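Long-range contacts in IRMA (Escherichia coli CFT073, PDB 5EK5), which is a secreted virulence-associated protein with a fibronectin-like fold that probably mimics interleukin receptors, although its precise function is not established: residues Arg12-Ile17 against Gln27-Asn32; Gln47-Tyr52 against Val87-Ile92. All coordinates share one frame; numbering follows the deposited sequence.

Contact 1 (Arg12-Ile17 against Gln27-Asn32)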
ATOM      1  N   ARG B  12       2.115   6.458  -1.546  1.00 34.21           N
ATOM      2  CA  ARG B  12       0.822   6.004  -1.072  1.00 33.23           C
ATOM      3  C   ARG B  12       0.564   6.495   0.340  1.00 32.05           C
ATOM      4  O   ARG B  12       1.497   6.753   1.099  1.00 32.21           O
ATOM      5  CB  ARG B  12       0.742   4.475  -1.136  1.00 36.00           C
ATOM      6  CG  ARG B  12       1.706   3.749  -0.204  1.00 34.68           C
ATOM      7  CD  ARG B  12       1.661   2.242  -0.437  1.00 40.64           C
ATOM      8  NE  ARG B  12       2.499   1.504   0.503  1.00 37.24           N
ATOM      9  CZ  ARG B  12       2.067   0.978   1.643  1.00 37.65           C
ATOM     10  NH1 ARG B  12       0.795   1.103   1.998  1.00 36.94           N
ATOM     11  NH2 ARG B  12       2.908   0.323   2.432  1.00 39.27           N
ATOM     12  N   ASN B  13      -0.710   6.617   0.683  1.00 31.30           N
ATOM     13  CA  ASN B  13      -1.110   7.022   2.017  1.00 30.58           C
ATOM     14  C   ASN B  13      -1.187   5.802   2.926  1.00 31.31           C
ATOM     15  O   ASN B  13      -1.871   4.827   2.611  1.00 32.13           O
ATOM     16  CB  ASN B  13      -2.452   7.748   1.968  1.00 30.53           C
ATOM     17  CG  ASN B  13      -3.054   7.950   3.336  1.00 31.14           C
ATOM     18  OD1 ASN B  13      -4.170   7.506   3.605  1.00 35.32           O
ATOM     19  ND2 ASN B  13      -2.325   8.632   4.209  1.00 30.70           N
ATOM     20  N   THR B  14      -0.473   5.852   4.046  1.00 33.16           N
ATOM     21  CA  THR B  14      -0.317   4.682   4.905  1.00 39.53           C
ATOM     22  C   THR B  14      -1.030   4.806   6.249  1.00 36.25           C
ATOM     23  O   THR B  14      -1.235   3.804   6.935  1.00 35.75           O
ATOM     24  CB  THR B  14       1.167   4.390   5.178  1.00 40.20           C
ATOM     25  OG1 THR B  14       1.795   5.568   5.701  1.00 42.21           O
ATOM     26  CG2 THR B  14       1.867   3.941   3.907  1.00 37.28           C
ATOM     27  N   ASP B  15      -1.445   6.020   6.600  1.00 34.47           N
ATOM     28  CA  ASP B  15      -2.118   6.241   7.873  1.00 37.63           C
ATOM     29  C   ASP B  15      -2.687   7.645   8.001  1.00 37.51           C
ATOM     30  O   ASP B  15      -2.335   8.551   7.248  1.00 37.39           O
ATOM     31  CB  ASP B  15      -1.138   5.998   9.032  1.00 41.65           C
ATOM     32  CG  ASP B  15      -1.839   5.682  10.344  1.00 47.78           C
ATOM     33  OD1 ASP B  15      -3.084   5.783  10.406  1.00 50.34           O
ATOM     34  OD2 ASP B  15      -1.135   5.347  11.323  1.00 45.65           O
ATOM     35  N   THR B  16      -3.579   7.801   8.970  1.00 40.43           N
ATOM     36  CA  THR B  16      -4.144   9.092   9.323  1.00 42.26           C
ATOM     37  C   THR B  16      -4.014   9.238  10.826  1.00 45.06           C
ATOM     38  O   THR B  16      -4.497   8.393  11.577  1.00 47.37           O
ATOM     39  CB  THR B  16      -5.622   9.223   8.906  1.00 45.37           C
ATOM     40  OG1 THR B  16      -5.717   9.320   7.480  1.00 42.75           O
ATOM     41  CG2 THR B  16      -6.248  10.460   9.534  1.00 50.58           C
ATOM     42  N   ILE B  17      -3.368  10.307  11.273  1.00 46.07           N
ATOM     43  CA  ILE B  17      -3.133  10.475  12.697  1.00 48.38           C
ATOM     44  C   ILE B  17      -3.910  11.668  13.226  1.00 51.25           C
ATOM     45  O   ILE B  17      -3.744  12.789  12.747  1.00 49.34           O
ATOM     46  CB  ILE B  17      -1.636  10.659  13.010  1.00 49.45           C
ATOM     47  CG1 ILE B  17      -0.828   9.468  12.495  1.00 48.33           C
ATOM     48  CG2 ILE B  17      -1.423  10.845  14.505  1.00 50.34           C
ATOM     49  CD1 ILE B  17       0.630   9.786  12.249  1.00 45.63           C
ATOM     50  N   GLN B  27      -0.200  10.441   6.630  1.00 30.95           N
ATOM     51  CA  GLN B  27       1.151   9.934   6.456  1.00 33.02           C
ATOM     52  C   GLN B  27       1.320   9.308   5.080  1.00 33.64           C
ATOM     53  O   GLN B  27       0.528   8.452   4.673  1.00 30.99           O
ATOM     54  CB  GLN B  27       1.470   8.907   7.544  1.00 35.32           C
ATOM     55  CG  GLN B  27       2.869   8.314   7.474  1.00 39.83           C
ATOM     56  CD  GLN B  27       3.136   7.352   8.614  1.00 44.83           C
ATOM     57  OE1 GLN B  27       2.332   7.235   9.538  1.00 47.88           O
ATOM     58  NE2 GLN B  27       4.265   6.657   8.554  1.00 45.24           N
ATOM     59  N   PHE B  28       2.356   9.734   4.369  1.00 34.40           N
ATOM     60  CA  PHE B  28       2.635   9.164   3.064  1.00 39.13           C
ATOM     61  C   PHE B  28       3.999   8.488   3.092  1.00 41.17           C
ATOM     62  O   PHE B  28       4.983   9.045   3.591  1.00 38.59           O
ATOM     63  CB  PHE B  28       2.586  10.238   1.977  1.00 40.76           C
ATOM     64  CG  PHE B  28       1.219  10.837   1.777  1.00 36.70           C
ATOM     65  CD1 PHE B  28       0.766  11.859   2.593  1.00 31.76           C
ATOM     66  CD2 PHE B  28       0.383  10.365   0.776  1.00 34.51           C
ATOM     67  CE1 PHE B  28      -0.490  12.404   2.413  1.00 32.60           C
ATOM     68  CE2 PHE B  28      -0.876  10.908   0.591  1.00 32.61           C
ATOM     69  CZ  PHE B  28      -1.311  11.928   1.411  1.00 31.38           C
ATOM     70  N   ARG B  29       4.051   7.274   2.561  1.00 46.67           N
ATOM     71  CA  ARG B  29       5.318   6.591   2.367  1.00 42.15           C
ATOM     72  C   ARG B  29       5.793   6.764   0.932  1.00 37.49           C
ATOM     73  O   ARG B  29       5.044   6.506  -0.017  1.00 36.05           O
ATOM     74  CB  ARG B  29       5.217   5.114   2.717  1.00 43.65           C
ATOM     75  CG  ARG B  29       6.543   4.378   2.575  1.00 50.09           C
ATOM     76  CD  ARG B  29       6.386   2.930   2.954  1.00 57.11           C
ATOM     77  NE  ARG B  29       6.043   2.788   4.366  1.00 63.01           N
ATOM     78  CZ  ARG B  29       5.753   1.631   4.956  1.00 63.50           C
ATOM     79  NH1 ARG B  29       5.764   0.504   4.261  1.00 54.99           N
ATOM     80  NH2 ARG B  29       5.455   1.599   6.247  1.00 69.76           N
ATOM     81  N   LEU B  30       7.035   7.209   0.778  1.00 39.15           N
ATOM     82  CA  LEU B  30       7.623   7.343  -0.545  1.00 41.94           C
ATOM     83  C   LEU B  30       8.691   6.272  -0.692  1.00 46.16           C
ATOM     84  O   LEU B  30       9.465   6.031   0.226  1.00 45.32           O
ATOM     85  CB  LEU B  30       8.216   8.742  -0.750  1.00 44.47           C
ATOM     86  CG  LEU B  30       7.272   9.906  -1.079  1.00 41.74           C
ATOM     87  CD1 LEU B  30       6.355  10.214   0.097  1.00 39.72           C
ATOM     88  CD2 LEU B  30       8.043  11.153  -1.487  1.00 43.52           C
ATOM     89  N   ASP B  31       8.724   5.632  -1.854  1.00 44.92           N
ATOM     90  CA  ASP B  31       9.591   4.480  -2.067  1.00 48.18           C
ATOM     91  C   ASP B  31      10.204   4.508  -3.462  1.00 53.89           C
ATOM     92  O   ASP B  31       9.496   4.642  -4.457  1.00 53.36           O
ATOM     93  CB  ASP B  31       8.792   3.191  -1.857  1.00 51.74           C
ATOM     94  CG  ASP B  31       9.663   1.942  -1.835  1.00 61.07           C
ATOM     95  OD1 ASP B  31      10.848   2.005  -2.224  1.00 69.80           O
ATOM     96  OD2 ASP B  31       9.147   0.880  -1.425  1.00 60.36           O
ATOM     97  N   ASN B  32      11.526   4.395  -3.530  1.00 65.23           N
ATOM     98  CA  ASN B  32      12.205   4.383  -4.822  1.00 71.72           C
ATOM     99  C   ASN B  32      12.380   2.981  -5.418  1.00 76.70           C
ATOM    100  O   ASN B  32      13.140   2.790  -6.368  1.00 81.35           O
ATOM    101  CB  ASN B  32      13.552   5.105  -4.692  1.00 75.36           C
ATOM    102  CG  ASN B  32      14.628   4.253  -4.040  1.00 75.35           C
ATOM    103  OD1 ASN B  32      14.343   3.285  -3.330  1.00 71.62           O
ATOM    104  ND2 ASN B  32      15.879   4.632  -4.259  1.00 76.41           N
TER

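Contact 2 (Gln47-Tyr52 against Val87-Ile92)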
ATOM      1  N   GLN B  47      -3.537  19.007  -3.614  1.00 39.86           N
ATOM      2  CA  GLN B  47      -4.935  19.400  -3.453  1.00 43.02           C
ATOM      3  C   GLN B  47      -5.721  18.308  -2.738  1.00 43.53           C
ATOM      4  O   GLN B  47      -5.806  17.179  -3.222  1.00 40.19           O
ATOM      5  CB  GLN B  47      -5.596  19.690  -4.804  1.00 45.34           C
ATOM      6  CG  GLN B  47      -5.331  21.070  -5.371  1.00 51.36           C
ATOM      7  CD  GLN B  47      -6.023  21.282  -6.706  1.00 54.85           C
ATOM      8  OE1 GLN B  47      -6.360  20.324  -7.403  1.00 59.81           O
ATOM      9  NE2 GLN B  47      -6.251  22.539  -7.063  1.00 53.08           N
ATOM     10  N   LEU B  48      -6.304  18.644  -1.592  1.00 44.56           N
ATOM     11  CA  LEU B  48      -7.162  17.699  -0.884  1.00 41.03           C
ATOM     12  C   LEU B  48      -8.589  17.844  -1.392  1.00 41.82           C
ATOM     13  O   LEU B  48      -9.123  18.951  -1.462  1.00 44.82           O
ATOM     14  CB  LEU B  48      -7.105  17.906   0.633  1.00 35.21           C
ATOM     15  CG  LEU B  48      -5.860  17.420   1.388  1.00 33.94           C
ATOM     16  CD1 LEU B  48      -4.583  18.099   0.908  1.00 38.77           C
ATOM     17  CD2 LEU B  48      -6.028  17.597   2.885  1.00 32.73           C
ATOM     18  N   LYS B  49      -9.201  16.721  -1.749  1.00 38.26           N
ATOM     19  CA  LYS B  49     -10.494  16.739  -2.413  1.00 36.04           C
ATOM     20  C   LYS B  49     -11.499  15.881  -1.662  1.00 32.86           C
ATOM     21  O   LYS B  49     -11.122  14.910  -1.007  1.00 28.94           O
ATOM     22  CB  LYS B  49     -10.344  16.238  -3.849  1.00 40.34           C
ATOM     23  CG  LYS B  49      -9.465  17.126  -4.720  1.00 42.67           C
ATOM     24  CD  LYS B  49      -9.323  16.567  -6.125  1.00 44.46           C
ATOM     25  CE  LYS B  49      -8.575  17.537  -7.021  1.00 53.14           C
ATOM     26  NZ  LYS B  49      -8.625  17.125  -8.447  1.00 60.24           N
ATOM     27  N   ASP B  50     -12.779  16.239  -1.740  1.00 32.27           N
ATOM     28  CA  ASP B  50     -13.815  15.378  -1.180  1.00 32.88           C
ATOM     29  C   ASP B  50     -14.102  14.224  -2.143  1.00 33.52           C
ATOM     30  O   ASP B  50     -13.420  14.079  -3.159  1.00 36.12           O
ATOM     31  CB  ASP B  50     -15.086  16.179  -0.843  1.00 39.95           C
ATOM     32  CG  ASP B  50     -15.709  16.868  -2.053  1.00 45.01           C
ATOM     33  OD1 ASP B  50     -15.536  16.406  -3.198  1.00 45.31           O
ATOM     34  OD2 ASP B  50     -16.384  17.897  -1.845  1.00 51.63           O
ATOM     35  N   LYS B  51     -15.114  13.418  -1.838  1.00 31.56           N
ATOM     36  CA  LYS B  51     -15.407  12.238  -2.648  1.00 34.31           C
ATOM     37  C   LYS B  51     -15.989  12.622  -4.004  1.00 38.59           C
ATOM     38  O   LYS B  51     -15.949  11.836  -4.950  1.00 44.27           O
ATOM     39  CB  LYS B  51     -16.366  11.303  -1.911  1.00 37.73           C
ATOM     40  CG  LYS B  51     -17.697  11.930  -1.534  1.00 44.62           C
ATOM     41  CD  LYS B  51     -18.586  10.919  -0.824  1.00 51.84           C
ATOM     42  CE  LYS B  51     -19.610  11.597   0.069  1.00 56.25           C
ATOM     43  NZ  LYS B  51     -20.577  10.612   0.630  1.00 57.32           N
ATOM     44  N   TYR B  52     -16.553  13.823  -4.082  1.00 35.35           N
ATOM     45  CA  TYR B  52     -17.146  14.320  -5.317  1.00 39.83           C
ATOM     46  C   TYR B  52     -16.087  14.891  -6.260  1.00 41.95           C
ATOM     47  O   TYR B  52     -16.351  15.129  -7.437  1.00 45.12           O
ATOM     48  CB  TYR B  52     -18.206  15.373  -4.999  1.00 46.19           C
ATOM     49  CG  TYR B  52     -19.315  14.831  -4.126  1.00 47.84           C
ATOM     50  CD1 TYR B  52     -19.913  13.612  -4.414  1.00 47.09           C
ATOM     51  CD2 TYR B  52     -19.744  15.520  -3.000  1.00 48.21           C
ATOM     52  CE1 TYR B  52     -20.919  13.103  -3.616  1.00 47.51           C
ATOM     53  CE2 TYR B  52     -20.751  15.019  -2.197  1.00 47.79           C
ATOM     54  CZ  TYR B  52     -21.335  13.810  -2.510  1.00 48.83           C
ATOM     55  OH  TYR B  52     -22.338  13.300  -1.717  1.00 53.01           O
ATOM     56  N   VAL B  87     -11.931  14.526   3.584  1.00 39.31           N
ATOM     57  CA  VAL B  87     -10.937  14.235   2.551  1.00 37.92           C
ATOM     58  C   VAL B  87     -11.002  12.800   2.037  1.00 43.31           C
ATOM     59  O   VAL B  87     -10.871  11.846   2.808  1.00 55.18           O
ATOM     60  CB  VAL B  87      -9.510  14.494   3.062  1.00 33.39           C
ATOM     61  CG1 VAL B  87      -8.495  14.335   1.933  1.00 32.66           C
ATOM     62  CG2 VAL B  87      -9.420  15.856   3.735  1.00 38.23           C
ATOM     63  N   ALA B  88     -11.174  12.651   0.728  1.00 37.76           N
ATOM     64  CA  ALA B  88     -11.239  11.327   0.112  1.00 40.49           C
ATOM     65  C   ALA B  88     -10.035  11.057  -0.789  1.00 41.12           C
ATOM     66  O   ALA B  88      -9.527   9.935  -0.839  1.00 40.40           O
ATOM     67  CB  ALA B  88     -12.535  11.176  -0.680  1.00 40.24           C
ATOM     68  N   THR B  89      -9.587  12.081  -1.511  1.00 40.27           N
ATOM     69  CA  THR B  89      -8.449  11.937  -2.417  1.00 41.77           C
ATOM     70  C   THR B  89      -7.518  13.142  -2.331  1.00 40.50           C
ATOM     71  O   THR B  89      -7.901  14.205  -1.841  1.00 39.69           O
ATOM     72  CB  THR B  89      -8.881  11.756  -3.902  1.00 38.30           C
ATOM     73  OG1 THR B  89      -9.338  13.007  -4.430  1.00 41.01           O
ATOM     74  CG2 THR B  89      -9.985  10.711  -4.046  1.00 37.87           C
ATOM     75  N   THR B  90      -6.290  12.961  -2.810  1.00 40.96           N
ATOM     76  CA  THR B  90      -5.331  14.054  -2.925  1.00 45.48           C
ATOM     77  C   THR B  90      -4.696  14.025  -4.308  1.00 47.49           C
ATOM     78  O   THR B  90      -4.441  12.955  -4.858  1.00 46.56           O
ATOM     79  CB  THR B  90      -4.217  13.978  -1.853  1.00 45.45           C
ATOM     80  OG1 THR B  90      -3.511  12.734  -1.968  1.00 40.77           O
ATOM     81  CG2 THR B  90      -4.799  14.098  -0.456  1.00 46.30           C
ATOM     82  N   GLU B  91      -4.448  15.198  -4.878  1.00 50.09           N
ATOM     83  CA  GLU B  91      -3.802  15.268  -6.181  1.00 50.61           C
ATOM     84  C   GLU B  91      -2.508  16.065  -6.101  1.00 52.39           C
ATOM     85  O   GLU B  91      -2.499  17.214  -5.656  1.00 52.24           O
ATOM     86  CB  GLU B  91      -4.740  15.881  -7.222  1.00 52.66           C
ATOM     87  CG  GLU B  91      -4.085  16.120  -8.571  1.00 55.71           C
ATOM     88  CD  GLU B  91      -5.094  16.335  -9.683  1.00 61.14           C
ATOM     89  OE1 GLU B  91      -5.924  15.431  -9.916  1.00 65.95           O
ATOM     90  OE2 GLU B  91      -5.057  17.406 -10.323  1.00 63.06           O
ATOM     91  N   ILE B  92      -1.418  15.442  -6.531  1.00 53.10           N
ATOM     92  CA  ILE B  92      -0.125  16.104  -6.569  1.00 56.67           C
ATOM     93  C   ILE B  92      -0.098  17.044  -7.761  1.00 54.57           C
ATOM     94  O   ILE B  92      -0.245  16.608  -8.902  1.00 54.99           O
ATOM     95  CB  ILE B  92       1.034  15.097  -6.669  1.00 56.22           C
ATOM     96  CG1 ILE B  92       0.960  14.083  -5.526  1.00 48.45           C
ATOM     97  CG2 ILE B  92       2.373  15.824  -6.671  1.00 53.78           C
ATOM     98  CD1 ILE B  92       1.968  12.959  -5.637  1.00 49.07           C
TER

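Contact 1 (Arg12-Ile17 against Gln27-Asn32)
Arg12 and Arg29 run side by side, and their guanidinium planes are turned 78° from each other. Arg12 NH2 lies 3.4 Å from Arg29 NH1, a like-charge contact without a hydrogen bond. Thr14 CG2 sits over one face of the Arg12 guanidinium, toward its rim; on Arg29 it touches CB, at 3.7 Å. One face of the Phe28 ring carries Asn13 ND2, while Asn13 CB touches Phe28 CE2.

The Asn13 amide bridges the two strands. With CG anti to the backbone N, beside the carbonyl carbon (chi1 169°), ND2 donates to Gln27 O at 2.9 Å and to Asp15 O at 3.0 Å. It stands above each carbonyl plane, and the bond to Gln27 O is clearly bent (130°). Each carbonyl also takes a backbone N-H from its opposite face: Thr14 N to Gln27 O, and Gln27 N to Asp15 O. Asn13 OD1 is hydrogen-bonded to Tyr116 OH and Leu119 N of the second subunit. Thr14 OG1 makes a weak hydrogen bond to Gln27 O (3.3 Å) and touches Gln27 CG (3.4 Å).

The register slips by one residue between Asn13 and Asp15, a beta bulge within the antiparallel hairpin of strands 9-19 and 23-31 in a fibronectin-like fold.

Contact 2 (Gln47-Tyr52 against Val87-Ile92)
Gln47 and Glu91 form an antiparallel hydrogen-bonded pair, Leu48 and Thr90 a non-hydrogen-bonded one, and the short strand axes approach to 4.7 Å with 156° between their directions. Lys49 reaches diagonally past its partner Thr89 to Glu91. Its CG stands beside the backbone N (chi1 -64°), and beyond CG the chain is extended. Lys49 CB packs on Thr89 OG1 at 3.4 Å. At its end, Lys49 NZ makes a long salt bridge of 3.5 Å to Glu91 OE1. That same oxygen is hydrogen-bonded to Thr122 of the second subunit. Thr89, Thr90 and Glu91 also pair in a parallel ladder with a strand of that subunit.

Opposite Lys49, Ala88 and Thr89 form a classic beta bulge. Lys49 O accepts from Ala88 N at 2.8 Å and from Thr89 N at 3.3 Å. The first donor lies nearly along the C=O axis, the second above the carbonyl plane. Ala88 CB packs against the backbone of Lys51 (N, 3.6 Å). The bulge lies in the four-stranded antiparallel sheet within the chain, part of the fibronectin-like fold.

On the face of Leu48 and Thr90, Leu48 CD2 meets Val87 CG2 at 3.9 Å, and the two side chains cross obliquely. Leu48 CG lies 3.9 Å from Thr90 CG2, with these side chains side by side. Leu48 also touches Leu79 of strand 74-82.

The two contacts sit in different sheets of one domain, with centres about 15 Å apart. Contact 1 joins strands 9-19 and 23-31, neighbours in the chain. Contact 2 joins strands 42-49 and 89-99, which are far apart in sequence. Contact 1 is centred about 6 Å from the chain centre and contact 2 about 13 Å. Each has a buried inner face and a partly exposed outer one. Phe28 of contact 1 packs against Thr90 of contact 2, so the sheets meet through their inner faces. The outer faces carry charged and polar chains, with like charges close in contact 1 and opposite ones in contact 2. Both touch the second subunit, and in contact 2 the sheet continues into it.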